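EGF family domain-containing protein (Toxoplasma gondii, PDB 4Z80) binds a peptide of its rhoptry-neck partner RON2L1 and so probably takes part in forming the moving junction during host-cell invasion by the parasite. Local coordinates at residues A369-S374 and C427-T432; V353-V358 and W405-A410; K118-A123 and A152-Y157; G140-A145 and K218-K223. All blocks are in the same frame, centred on the assembly; numbering follows the deposited sequence.

Contact 1: residues A369-S374 and C427-T432; sequences ARASLS and CFFYST
An antiparallel strand pair at one edge of a four-stranded sheet carries this contact: outermost strand 371-377 lies against strand 424-430. Leu-373 and Cys-427 form a hydrogen-bonded pair. Leu-373 N gives to Cys-427 O at 2.9 Å, and Cys-427 N returns a bond to Leu-373 O at 2.8 Å. Both donors lie in their acceptors' carbonyl planes. Ser-372 and Phe-428 make the non-hydrogen-bonded pair. Here Ser-372 CA comes within 3.0 Å of Cys-427 O in a CA-H...O contact.

Next comes a classic beta bulge, in which Arg-370 and Ala-371 both face Phe-429. The almost straight bond from Phe-429 N to Ala-371 O (178°) lies on one side of it. On the other, Arg-370 N hydrogen-bonds to Phe-429 O at 2.8 Å, nearly along the C=O axis. The Arg-370 chain bends at chi2 and chi3, and its NH1 donates a hydrogen bond to Ser-431 OG at 2.9 Å, in the guanidinium plane.

The side chains of Ala-371, Leu-373, Cys-427 and Phe-429 share one face of the sheet. Leu-373 CB sits at the edge of the Phe-429 ring, 4.0 Å from CE2. This face packs on helix 378-387, where Cys-427 is disulfide-bonded to Cys-381, consistent with a PAN-type domain. Ser-372 and Phe-428 point to the other face. Ala-369 CB touches the Phe-428 ring edge at CD1, and its backbone N lies at the edge of the Tyr-430 ring.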
loop_
_atom_site.group_PDB
_atom_site.type_symbol
_atom_site.label_atom_id
_atom_site.label_comp_id
_atom_site.label_asym_id
_atom_site.label_seq_id
_atom_site.Cartn_x
_atom_site.Cartn_y
_atom_site.Cartn_z
ATOM N N ALA A 369 11.611 -29.871 1.881
ATOM C CA ALA A 369 10.227 -29.425 1.939
ATOM C C ALA A 369 9.673 -29.591 3.344
ATOM O O ALA A 369 9.918 -30.600 4.003
ATOM C CB ALA A 369 9.368 -30.195 0.939
ATOM N N ARG A 370 8.946 -28.580 3.794
ATOM C CA ARG A 370 8.165 -28.657 5.021
ATOM C C ARG A 370 6.845 -29.363 4.764
ATOM O O ARG A 370 6.288 -30.026 5.648
ATOM C CB ARG A 370 7.880 -27.259 5.566
ATOM C CG ARG A 370 9.111 -26.432 5.905
ATOM C CD ARG A 370 9.914 -27.003 7.060
ATOM N NE ARG A 370 9.065 -27.305 8.213
ATOM C CZ ARG A 370 8.622 -26.405 9.089
ATOM N NH1 ARG A 370 8.940 -25.122 8.964
ATOM N NH2 ARG A 370 7.851 -26.793 10.100
ATOM N N ALA A 371 6.332 -29.189 3.556
ATOM C CA ALA A 371 5.004 -29.637 3.200
ATOM C C ALA A 371 4.859 -29.688 1.691
ATOM O O ALA A 371 5.650 -29.074 0.963
ATOM C CB ALA A 371 3.947 -28.717 3.797
ATOM N N SER A 372 3.849 -30.408 1.218
ATOM C CA SER A 372 3.542 -30.418 -0.207
ATOM C C SER A 372 2.045 -30.457 -0.463
ATOM O O SER A 372 1.256 -30.855 0.401
ATOM C CB SER A 372 4.226 -31.599 -0.910
ATOM O OG SER A 372 3.608 -32.836 -0.593
ATOM N N LEU A 373 1.668 -30.021 -1.661
ATOM C CA LEU A 373 0.288 -30.013 -2.118
ATOM C C LEU A 373 0.278 -30.699 -3.475
ATOM O O LEU A 373 1.037 -30.311 -4.365
ATOM C CB LEU A 373 -0.254 -28.578 -2.207
ATOM C CG LEU A 373 -1.707 -28.370 -2.617
ATOM C CD1 LEU A 373 -2.642 -28.855 -1.524
ATOM C CD2 LEU A 373 -1.954 -26.899 -2.903
ATOM N N SER A 374 -0.563 -31.714 -3.641
ATOM C CA SER A 374 -0.595 -32.480 -4.887
ATOM C C SER A 374 -1.697 -32.021 -5.843
ATOM O O SER A 374 -2.703 -31.450 -5.435
ATOM C CB SER A 374 -0.768 -33.972 -4.574
ATOM O OG SER A 374 0.399 -34.500 -3.954
ATOM N N CYS A 427 3.233 -28.927 -5.496
ATOM C CA CYS A 427 3.831 -27.768 -4.831
ATOM C C CYS A 427 4.605 -28.176 -3.615
ATOM O O CYS A 427 4.060 -28.840 -2.741
ATOM C CB CYS A 427 2.786 -26.779 -4.355
ATOM S SG CYS A 427 1.411 -26.530 -5.410
ATOM N N PHE A 428 5.867 -27.775 -3.537
ATOM C CA PHE A 428 6.695 -28.037 -2.365
ATOM C C PHE A 428 6.957 -26.737 -1.628
ATOM O O PHE A 428 7.456 -25.786 -2.216
ATOM C CB PHE A 428 8.016 -28.696 -2.761
ATOM C CG PHE A 428 7.844 -30.043 -3.381
ATOM C CD1 PHE A 428 7.773 -31.179 -2.595
ATOM C CD2 PHE A 428 7.740 -30.178 -4.754
ATOM C CE1 PHE A 428 7.609 -32.418 -3.169
ATOM C CE2 PHE A 428 7.576 -31.417 -5.330
ATOM C CZ PHE A 428 7.511 -32.537 -4.539
ATOM N N PHE A 429 6.627 -26.700 -0.340
ATOM C CA PHE A 429 6.734 -25.485 0.463
ATOM C C PHE A 429 7.943 -25.530 1.388
ATOM O O PHE A 429 8.232 -26.564 2.005
ATOM C CB PHE A 429 5.459 -25.282 1.298
ATOM C CG PHE A 429 4.203 -25.146 0.493
ATOM C CD1 PHE A 429 3.904 -23.962 -0.155
ATOM C CD2 PHE A 429 3.292 -26.185 0.421
ATOM C CE1 PHE A 429 2.737 -23.825 -0.883
ATOM C CE2 PHE A 429 2.126 -26.057 -0.310
ATOM C CZ PHE A 429 1.849 -24.871 -0.966
ATOM N N TYR A 430 8.635 -24.396 1.502
ATOM C CA TYR A 430 9.861 -24.297 2.278
ATOM C C TYR A 430 9.850 -23.146 3.270
ATOM O O TYR A 430 9.270 -22.087 2.995
ATOM C CB TYR A 430 11.051 -24.106 1.343
ATOM C CG TYR A 430 11.150 -25.121 0.232
ATOM C CD1 TYR A 430 11.576 -26.418 0.479
ATOM C CD2 TYR A 430 10.845 -24.770 -1.079
ATOM C CE1 TYR A 430 11.679 -27.334 -0.544
ATOM C CE2 TYR A 430 10.936 -25.678 -2.103
ATOM C CZ TYR A 430 11.358 -26.957 -1.836
ATOM O OH TYR A 430 11.452 -27.853 -2.869
ATOM N N SER A 431 10.547 -23.342 4.393
ATOM C CA SER A 431 10.804 -22.269 5.348
ATOM C C SER A 431 12.302 -21.986 5.508
ATOM O O SER A 431 12.698 -21.214 6.384
ATOM C CB SER A 431 10.191 -22.605 6.709
ATOM O OG SER A 431 10.792 -23.761 7.260
ATOM N N THR A 432 13.112 -22.598 4.641
ATOM C CA THR A 432 14.568 -22.439 4.627
ATOM C C THR A 432 14.966 -21.322 3.670
ATOM O O THR A 432 14.421 -21.242 2.575
ATOM C CB THR A 432 15.270 -23.732 4.179
ATOM O OG1 THR A 432 14.895 -24.821 5.038
ATOM C CG2 THR A 432 16.791 -23.567 4.198
#

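Contact 2: residues V353-V358 and W405-A410; sequences VRWGVV and WATFVA
Ring packing dominates this buried contact between strands 353-359 and 405-410. Trp-405 presents the edge of its indole to the face of Trp-355 in a T-shaped (edge-to-face) pair. The Trp-355 six-membered ring and the Trp-405 five-membered ring have centroids 5.0 Å apart and planes at 73°. Trp-405 CD1 lies over the rim of the Trp-355 face. Trp-405 CB covers the same indole in a CH-pi contact, 3.8 Å from the centroid of the Trp-355 five-membered ring and 13° off its normal.

The polar contacts are few. Trp-355 NE1 gives a weak, bent hydrogen bond to Ala-406 O at 2.9 Å. This acceptor lies at the indole edge, near its plane. NE1 has a second weak partner in Phe-446 O. One water bridges the strands: it donates to Trp-355 O at 2.8 Å and lies 2.7 Å from Thr-407 OG1. That hydroxyl is also 3.3 Å from Trp-355 CD1, and its first torsion sets it beside its own backbone N.

The apolar part is small. The Thr-407 methyl CG2 meets Arg-354 CG at 4.0 Å, where the two side chains cross obliquely. The charged end of Arg-354 goes on to a salt bridge with Glu-468.

The two strands belong to different sheets, and their segments run 135° apart. Strand 353-359 is the middle strand between 363-366 and 436-440. Strand 405-410 lies between 424-430 and 443-447. Trp-355 also packs on Tyr-430, Ala-445 and Leu-437, and Phe-19 meets its ring edge-to-face.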
loop_
_atom_site.group_PDB
_atom_site.type_symbol
_atom_site.label_atom_id
_atom_site.label_comp_id
_atom_site.label_asym_id
_atom_site.label_seq_id
_atom_site.Cartn_x
_atom_site.Cartn_y
_atom_site.Cartn_z
ATOM N N VAL A 353 13.370 -23.262 -12.624
ATOM C CA VAL A 353 14.330 -23.439 -11.546
ATOM C C VAL A 353 13.661 -23.967 -10.288
ATOM O O VAL A 353 12.440 -23.876 -10.138
ATOM C CB VAL A 353 15.083 -22.132 -11.210
ATOM C CG1 VAL A 353 16.097 -21.796 -12.323
ATOM C CG2 VAL A 353 14.107 -20.977 -10.982
ATOM N N ARG A 354 14.501 -24.527 -9.420
ATOM C CA ARG A 354 14.101 -25.102 -8.129
ATOM C C ARG A 354 14.923 -24.466 -7.001
ATOM O O ARG A 354 16.143 -24.346 -7.127
ATOM C CB ARG A 354 14.329 -26.619 -8.116
ATOM C CG ARG A 354 13.748 -27.390 -9.281
ATOM C CD ARG A 354 14.539 -28.670 -9.554
ATOM N NE ARG A 354 14.539 -29.587 -8.418
ATOM C CZ ARG A 354 15.344 -30.640 -8.306
ATOM N NH1 ARG A 354 16.238 -30.910 -9.253
ATOM N NH2 ARG A 354 15.269 -31.423 -7.238
ATOM N N TRP A 355 14.290 -24.080 -5.892
ATOM C CA TRP A 355 15.037 -23.531 -4.754
ATOM C C TRP A 355 16.010 -24.541 -4.163
ATOM O O TRP A 355 15.652 -25.699 -3.960
ATOM C CB TRP A 355 14.094 -23.077 -3.631
ATOM C CG TRP A 355 13.101 -22.029 -4.021
ATOM C CD1 TRP A 355 11.758 -22.195 -4.193
ATOM C CD2 TRP A 355 13.369 -20.645 -4.274
ATOM N NE1 TRP A 355 11.174 -21.007 -4.545
ATOM C CE2 TRP A 355 12.140 -20.037 -4.597
ATOM C CE3 TRP A 355 14.526 -19.863 -4.254
ATOM C CZ2 TRP A 355 12.037 -18.686 -4.917
ATOM C CZ3 TRP A 355 14.426 -18.525 -4.567
ATOM C CH2 TRP A 355 13.191 -17.947 -4.896
ATOM N N GLY A 356 17.219 -24.092 -3.842
ATOM C CA GLY A 356 18.194 -24.959 -3.203
ATOM C C GLY A 356 19.122 -24.250 -2.240
ATOM O O GLY A 356 19.022 -23.039 -2.017
ATOM N N VAL A 357 20.027 -25.032 -1.654
ATOM C CA VAL A 357 21.112 -24.506 -0.828
ATOM C C VAL A 357 22.421 -25.076 -1.376
ATOM O O VAL A 357 22.417 -26.101 -2.044
ATOM C CB VAL A 357 20.939 -24.866 0.666
ATOM C CG1 VAL A 357 19.687 -24.191 1.232
ATOM C CG2 VAL A 357 20.885 -26.378 0.861
ATOM N N VAL A 358 23.533 -24.402 -1.113
ATOM C CA VAL A 358 24.798 -24.812 -1.705
ATOM C C VAL A 358 25.253 -26.129 -1.084
ATOM O O VAL A 358 25.092 -26.355 0.116
ATOM C CB VAL A 358 25.881 -23.729 -1.531
ATOM C CG1 VAL A 358 27.237 -24.227 -2.020
ATOM C CG2 VAL A 358 25.494 -22.467 -2.299
ATOM N N TRP A 405 8.865 -19.675 0.257
ATOM C CA TRP A 405 9.404 -20.169 -1.005
ATOM C C TRP A 405 8.688 -21.455 -1.343
ATOM O O TRP A 405 8.485 -22.295 -0.462
ATOM C CB TRP A 405 10.916 -20.415 -0.901
ATOM C CG TRP A 405 11.653 -19.261 -0.307
ATOM C CD1 TRP A 405 12.217 -18.210 -0.976
ATOM C CD2 TRP A 405 11.878 -19.012 1.088
ATOM N NE1 TRP A 405 12.784 -17.328 -0.085
ATOM C CE2 TRP A 405 12.585 -17.797 1.189
ATOM C CE3 TRP A 405 11.548 -19.699 2.263
ATOM C CZ2 TRP A 405 12.981 -17.264 2.411
ATOM C CZ3 TRP A 405 11.936 -19.166 3.468
ATOM C CH2 TRP A 405 12.635 -17.959 3.544
ATOM N N ALA A 406 8.307 -21.607 -2.610
ATOM C CA ALA A 406 7.755 -22.857 -3.097
ATOM C C ALA A 406 8.345 -23.212 -4.448
ATOM O O ALA A 406 8.640 -22.328 -5.260
ATOM C CB ALA A 406 6.246 -22.782 -3.199
ATOM N N THR A 407 8.499 -24.508 -4.688
ATOM C CA THR A 407 8.889 -25.031 -5.992
ATOM C C THR A 407 7.725 -25.823 -6.517
ATOM O O THR A 407 7.263 -26.762 -5.855
ATOM C CB THR A 407 10.135 -25.943 -5.919
ATOM O OG1 THR A 407 11.273 -25.188 -5.491
ATOM C CG2 THR A 407 10.437 -26.600 -7.276
ATOM N N PHE A 408 7.247 -25.432 -7.690
ATOM C CA PHE A 408 6.216 -26.168 -8.396
ATOM C C PHE A 408 6.869 -27.115 -9.384
ATOM O O PHE A 408 7.730 -26.706 -10.155
ATOM C CB PHE A 408 5.270 -25.220 -9.118
ATOM C CG PHE A 408 4.209 -25.916 -9.913
ATOM C CD1 PHE A 408 3.090 -26.429 -9.286
ATOM C CD2 PHE A 408 4.317 -26.038 -11.290
ATOM C CE1 PHE A 408 2.102 -27.068 -10.006
ATOM C CE2 PHE A 408 3.326 -26.672 -12.022
ATOM C CZ PHE A 408 2.217 -27.185 -11.382
ATOM N N VAL A 409 6.479 -28.385 -9.334
ATOM C CA VAL A 409 6.990 -29.392 -10.252
ATOM C C VAL A 409 5.827 -29.920 -11.076
ATOM O O VAL A 409 4.968 -30.640 -10.565
ATOM C CB VAL A 409 7.687 -30.543 -9.497
ATOM C CG1 VAL A 409 8.281 -31.558 -10.487
ATOM C CG2 VAL A 409 8.765 -29.996 -8.563
ATOM N N ALA A 410 5.792 -29.556 -12.356
ATOM C CA ALA A 410 4.729 -29.993 -13.251
ATOM C C ALA A 410 4.875 -31.470 -13.549
ATOM O O ALA A 410 5.990 -31.988 -13.653
ATOM C CB ALA A 410 4.750 -29.199 -14.540
HETATM O O HOH W 1 13.251 -26.888 -4.674
#

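Contact 3: residues K118-A123 and A152-Y157; sequences KNEIHA and AMYAGY
The Tyr-154 ring has Ile-121 over one face and the Glu-120 carboxylate at its edge. Ile-121 CG1 stands 3.6 Å from Tyr-154 CZ, toward the rim, in a CH-pi contact. CG1 takes the crowded position between backbone N and carbonyl carbon (chi1 65°), and CD1 continues across the same ring. Met-153 SD lies 4.1 Å from Ile-121 CD1. The Glu-120 carboxylate plane is turned 86° from the ring, and its OE1 lies 3.5 Å from Tyr-154 CD1.

The chain of Glu-120 is extended beyond CG. Its OE2 accepts a weak bond from Ala-155 N at 3.0 Å. A water donates to OE2 and to Met-153 O, joining the two. OE1 accepts from Tyr-220 N, so both carboxylate oxygens are held. Tyr-154 OH accepts from Ala-123 N at 3.1 Å and has a further weak bond with Glu-143 OE2. The ring is thus gripped at its tip and pressed on its face. Tyr-157 OH bonds to Ser-11 O of the bound RON2L1 peptide, a separate chain.

The backbones meet in a single beta bridge between Glu-120 and Ala-152. Ala-152 N gives to Asn-119 O at 3.0 Å from above the carbonyl plane. Ile-121 N gives to Ala-152 O at 2.9 Å in the carbonyl plane. This isolated beta bridge ties two coil segments of the long loop between strands 101-104 and 160-161.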
loop_
_atom_site.group_PDB
_atom_site.type_symbol
_atom_site.label_atom_id
_atom_site.label_comp_id
_atom_site.label_asym_id
_atom_site.label_seq_id
_atom_site.Cartn_x
_atom_site.Cartn_y
_atom_site.Cartn_z
ATOM N N LYS A 118 -11.134 0.097 -5.243
ATOM C CA LYS A 118 -10.874 1.367 -5.921
ATOM C C LYS A 118 -11.844 2.471 -5.539
ATOM O O LYS A 118 -11.538 3.651 -5.733
ATOM C CB LYS A 118 -10.900 1.170 -7.435
ATOM C CG LYS A 118 -9.771 0.309 -7.926
ATOM C CD LYS A 118 -9.802 0.177 -9.434
ATOM C CE LYS A 118 -8.715 -0.753 -9.922
ATOM N NZ LYS A 118 -8.797 -0.954 -11.391
ATOM N N ASN A 119 -13.020 2.113 -5.034
ATOM C CA ASN A 119 -13.944 3.128 -4.527
ATOM C C ASN A 119 -13.372 3.754 -3.264
ATOM O O ASN A 119 -12.634 3.101 -2.523
ATOM C CB ASN A 119 -15.317 2.540 -4.220
ATOM C CG ASN A 119 -16.002 1.951 -5.435
ATOM O OD1 ASN A 119 -15.503 2.024 -6.559
ATOM N ND2 ASN A 119 -17.165 1.343 -5.205
ATOM N N GLU A 120 -13.696 5.016 -3.002
ATOM C CA GLU A 120 -13.203 5.655 -1.796
ATOM C C GLU A 120 -13.804 5.059 -0.530
ATOM O O GLU A 120 -14.864 4.423 -0.550
ATOM C CB GLU A 120 -13.481 7.157 -1.823
ATOM C CG GLU A 120 -12.531 7.929 -2.711
ATOM C CD GLU A 120 -12.693 9.430 -2.574
ATOM O OE1 GLU A 120 -13.491 9.874 -1.727
ATOM O OE2 GLU A 120 -12.020 10.160 -3.323
ATOM N N ILE A 121 -13.116 5.294 0.579
ATOM C CA ILE A 121 -13.610 4.927 1.899
ATOM C C ILE A 121 -14.774 5.799 2.346
ATOM O O ILE A 121 -15.035 6.867 1.776
ATOM C CB ILE A 121 -12.476 5.013 2.960
ATOM C CG1 ILE A 121 -11.992 6.467 3.142
ATOM C CG2 ILE A 121 -11.323 4.101 2.563
ATOM C CD1 ILE A 121 -10.936 6.648 4.240
ATOM N N HIS A 122 -15.471 5.324 3.375
ATOM C CA HIS A 122 -16.508 6.081 4.058
ATOM C C HIS A 122 -16.173 6.075 5.550
ATOM O O HIS A 122 -16.807 5.368 6.332
ATOM C CB HIS A 122 -17.895 5.483 3.805
ATOM C CG HIS A 122 -19.017 6.309 4.354
ATOM N ND1 HIS A 122 -19.963 6.901 3.546
ATOM C CD2 HIS A 122 -19.326 6.676 5.622
ATOM C CE1 HIS A 122 -20.814 7.584 4.293
ATOM N NE2 HIS A 122 -20.447 7.469 5.557
ATOM N N ALA A 123 -15.163 6.846 5.942
ATOM C CA ALA A 123 -14.725 6.845 7.335
ATOM C C ALA A 123 -15.384 7.945 8.176
ATOM O O ALA A 123 -14.956 8.201 9.300
ATOM C CB ALA A 123 -13.203 6.974 7.408
ATOM N N ALA A 152 -10.009 3.120 -1.034
ATOM C CA ALA A 152 -9.145 4.195 -1.511
ATOM C C ALA A 152 -9.271 5.448 -0.660
ATOM O O ALA A 152 -10.356 5.829 -0.248
ATOM C CB ALA A 152 -9.458 4.524 -2.957
ATOM N N MET A 153 -8.144 6.103 -0.415
ATOM C CA MET A 153 -8.156 7.341 0.351
ATOM C C MET A 153 -8.875 8.434 -0.437
ATOM O O MET A 153 -8.929 8.394 -1.668
ATOM C CB MET A 153 -6.726 7.763 0.699
ATOM C CG MET A 153 -6.619 8.958 1.629
ATOM S SD MET A 153 -7.591 8.710 3.125
ATOM C CE MET A 153 -7.195 10.218 4.016
ATOM N N TYR A 154 -9.429 9.400 0.291
ATOM C CA TYR A 154 -10.055 10.572 -0.317
ATOM C C TYR A 154 -9.123 11.203 -1.335
ATOM O O TYR A 154 -7.903 11.183 -1.179
ATOM C CB TYR A 154 -10.442 11.587 0.765
ATOM C CG TYR A 154 -11.285 10.984 1.865
ATOM C CD1 TYR A 154 -12.589 10.569 1.619
ATOM C CD2 TYR A 154 -10.778 10.823 3.143
ATOM C CE1 TYR A 154 -13.363 10.005 2.614
ATOM C CE2 TYR A 154 -11.549 10.269 4.153
ATOM C CZ TYR A 154 -12.838 9.860 3.883
ATOM O OH TYR A 154 -13.611 9.305 4.889
ATOM N N ALA A 155 -9.706 11.766 -2.388
ATOM C CA ALA A 155 -8.912 12.297 -3.487
ATOM C C ALA A 155 -8.022 13.459 -3.067
ATOM O O ALA A 155 -6.924 13.632 -3.595
ATOM C CB ALA A 155 -9.819 12.739 -4.607
ATOM N N GLY A 156 -8.509 14.267 -2.141
ATOM C CA GLY A 156 -7.778 15.436 -1.699
ATOM C C GLY A 156 -8.530 16.132 -0.588
ATOM O O GLY A 156 -9.620 15.703 -0.193
ATOM N N TYR A 157 -7.946 17.207 -0.074
ATOM C CA TYR A 157 -8.541 17.958 1.026
ATOM C C TYR A 157 -7.968 19.376 0.997
ATOM O O TYR A 157 -6.752 19.551 0.922
ATOM C CB TYR A 157 -8.272 17.272 2.374
ATOM C CG TYR A 157 -8.733 18.080 3.559
ATOM C CD1 TYR A 157 -10.083 18.319 3.785
ATOM C CD2 TYR A 157 -7.816 18.614 4.452
ATOM C CE1 TYR A 157 -10.499 19.073 4.870
ATOM C CE2 TYR A 157 -8.224 19.359 5.536
ATOM C CZ TYR A 157 -9.556 19.593 5.738
ATOM O OH TYR A 157 -9.943 20.349 6.823
HETATM O O HOH W 2 -9.725 8.982 -4.250
#

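Contact 4: residues G140-A145 and K218-K223; sequences GAAEVA and KGYDYK
Ala-142 and Tyr-220 set the layout of this contact. The methyl CB of Ala-142 comes in at the edge of the Tyr-220 ring, near its plane, 4.1 Å from CD2. The Tyr-220 backbone puts CB against the other segment, 3.4 Å from Ala-142 O and 3.8 Å from Glu-143 CA. CG takes the crowded position between backbone N and carbonyl carbon, and this chi1 of 86° swings the ring so that its end leads away. There the phenol OH bonds to Gly-156 O.

Val-144 meets the start of segment 218-223, at Gly-219 and Lys-218. Its branch CG1, anti to the carbonyl carbon, rests on the backbone of Gly-219, 3.5 Å from the carbonyl carbon C. Glu-143 points away between these two neighbours, and its carboxylate instead takes the backbone N-H groups of Asn-124, Val-125 and Met-126. That grip on three amides is consistent with a carboxylate that stays ionised.

The polar link across the segments is one backbone bond. Asp-221 N gives to Ala-142 O at 2.9 Å, nearly straight (165°) and in the carbonyl plane. Ala-142 belongs to a type I turn from Gly-140 to Glu-143, closed by Glu-143 N to Gly-140 O at 3.1 Å. Asp-221 is the centre of an inverse gamma turn, and its OD2 accepts from Asn-235 N.

Residues 140-145 lie in the long loop between strands 101-104 and 160-161. The partner leaves short strand 218-219, which pairs with 238-239, and Lys-218 bonds by its backbone to Glu-120 of that same loop.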
loop_
_atom_site.group_PDB
_atom_site.type_symbol
_atom_site.label_atom_id
_atom_site.label_comp_id
_atom_site.label_asym_id
_atom_site.label_seq_id
_atom_site.Cartn_x
_atom_site.Cartn_y
_atom_site.Cartn_z
ATOM N N GLY A 140 -19.142 12.559 6.846
ATOM C CA GLY A 140 -19.712 11.394 6.197
ATOM C C GLY A 140 -20.711 11.770 5.115
ATOM O O GLY A 140 -20.896 11.032 4.156
ATOM N N ALA A 141 -21.352 12.927 5.263
ATOM C CA ALA A 141 -22.433 13.319 4.362
ATOM C C ALA A 141 -22.005 13.417 2.903
ATOM O O ALA A 141 -22.812 13.188 2.008
ATOM C CB ALA A 141 -23.022 14.644 4.814
ATOM N N ALA A 142 -20.739 13.753 2.656
ATOM C CA ALA A 142 -20.263 13.932 1.284
ATOM C C ALA A 142 -19.670 12.659 0.674
ATOM O O ALA A 142 -19.339 12.628 -0.516
ATOM C CB ALA A 142 -19.227 15.044 1.229
ATOM N N GLU A 143 -19.528 11.616 1.487
ATOM C CA GLU A 143 -18.769 10.429 1.089
ATOM C C GLU A 143 -19.590 9.443 0.260
ATOM O O GLU A 143 -20.818 9.489 0.259
ATOM C CB GLU A 143 -18.213 9.744 2.345
ATOM C CG GLU A 143 -17.267 10.674 3.118
ATOM C CD GLU A 143 -16.755 10.100 4.424
ATOM O OE1 GLU A 143 -17.323 9.099 4.913
ATOM O OE2 GLU A 143 -15.780 10.662 4.965
ATOM N N VAL A 144 -18.906 8.568 -0.471
ATOM C CA VAL A 144 -19.604 7.530 -1.218
ATOM C C VAL A 144 -20.487 6.729 -0.266
ATOM O O VAL A 144 -20.158 6.563 0.912
ATOM C CB VAL A 144 -18.621 6.588 -1.961
ATOM C CG1 VAL A 144 -17.765 7.371 -2.945
ATOM C CG2 VAL A 144 -17.746 5.820 -0.986
ATOM N N ALA A 145 -21.617 6.244 -0.772
ATOM C CA ALA A 145 -22.561 5.502 0.051
ATOM C C ALA A 145 -21.845 4.325 0.702
ATOM O O ALA A 145 -20.993 3.701 0.074
ATOM C CB ALA A 145 -23.737 5.014 -0.785
ATOM N N LYS A 218 -14.888 6.352 -8.098
ATOM C CA LYS A 218 -15.994 6.846 -7.296
ATOM C C LYS A 218 -15.482 7.398 -5.975
ATOM O O LYS A 218 -14.866 6.673 -5.187
ATOM C CB LYS A 218 -17.018 5.731 -7.053
ATOM C CG LYS A 218 -17.722 5.281 -8.325
ATOM C CD LYS A 218 -18.483 3.973 -8.127
ATOM C CE LYS A 218 -18.776 3.286 -9.461
ATOM N NZ LYS A 218 -17.526 2.874 -10.169
ATOM N N GLY A 219 -15.742 8.680 -5.727
ATOM C CA GLY A 219 -15.216 9.354 -4.553
ATOM C C GLY A 219 -16.171 10.374 -3.963
ATOM O O GLY A 219 -17.294 10.559 -4.438
ATOM N N TYR A 220 -15.721 11.034 -2.908
ATOM C CA TYR A 220 -16.578 11.951 -2.180
ATOM C C TYR A 220 -16.803 13.220 -2.982
ATOM O O TYR A 220 -15.991 13.591 -3.824
ATOM C CB TYR A 220 -15.995 12.264 -0.796
ATOM C CG TYR A 220 -14.979 13.391 -0.668
ATOM C CD1 TYR A 220 -13.649 13.219 -1.037
ATOM C CD2 TYR A 220 -15.344 14.601 -0.090
ATOM C CE1 TYR A 220 -12.725 14.236 -0.871
ATOM C CE2 TYR A 220 -14.428 15.620 0.080
ATOM C CZ TYR A 220 -13.123 15.435 -0.316
ATOM O OH TYR A 220 -12.213 16.453 -0.133
ATOM N N ASP A 221 -17.955 13.837 -2.733
ATOM C CA ASP A 221 -18.359 15.071 -3.396
ATOM C C ASP A 221 -17.707 16.249 -2.676
ATOM O O ASP A 221 -18.263 16.797 -1.729
ATOM C CB ASP A 221 -19.885 15.171 -3.395
ATOM C CG ASP A 221 -20.398 16.421 -4.085
ATOM O OD1 ASP A 221 -19.577 17.182 -4.635
ATOM O OD2 ASP A 221 -21.630 16.620 -4.081
ATOM N N TYR A 222 -16.510 16.618 -3.120
ATOM C CA TYR A 222 -15.738 17.650 -2.440
ATOM C C TYR A 222 -16.402 19.006 -2.623
ATOM O O TYR A 222 -16.309 19.862 -1.756
ATOM C CB TYR A 222 -14.290 17.703 -2.965
ATOM C CG TYR A 222 -14.163 18.394 -4.305
ATOM C CD1 TYR A 222 -14.098 19.783 -4.390
ATOM C CD2 TYR A 222 -14.129 17.663 -5.481
ATOM C CE1 TYR A 222 -14.011 20.417 -5.612
ATOM C CE2 TYR A 222 -14.035 18.288 -6.706
ATOM C CZ TYR A 222 -13.976 19.665 -6.767
ATOM O OH TYR A 222 -13.883 20.289 -7.989
ATOM N N LYS A 223 -17.060 19.195 -3.763
ATOM C CA LYS A 223 -17.608 20.506 -4.112
ATOM C C LYS A 223 -18.960 20.781 -3.485
ATOM O O LYS A 223 -19.231 21.903 -3.045
ATOM C CB LYS A 223 -17.736 20.635 -5.628
ATOM C CG LYS A 223 -18.288 21.983 -6.079
ATOM C CD LYS A 223 -18.295 22.074 -7.587
ATOM C CE LYS A 223 -18.549 23.494 -8.050
ATOM N NZ LYS A 223 -19.638 23.578 -9.064
#

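Contacts 1 and 2 lie on the opposite side of the chain's centre from contacts 3 and 4, with their centres 40 Å or more apart. Contacts 1 and 2 touch: strands 424-430 and 405-410 are neighbours in one sheet, with Phe-428 N 2.9 Å from Thr-407 O. Contact 1 is partly exposed and rests on antiparallel backbone pairing broken by a bulge. Contact 2 is buried and joins two sheets through indole packing. Contacts 3 and 4 are both largely buried but join mostly coil, by isolated backbone bonds and bound carboxylates. They also touch: His-122 ND1 is 2.7 Å from Val-144 O.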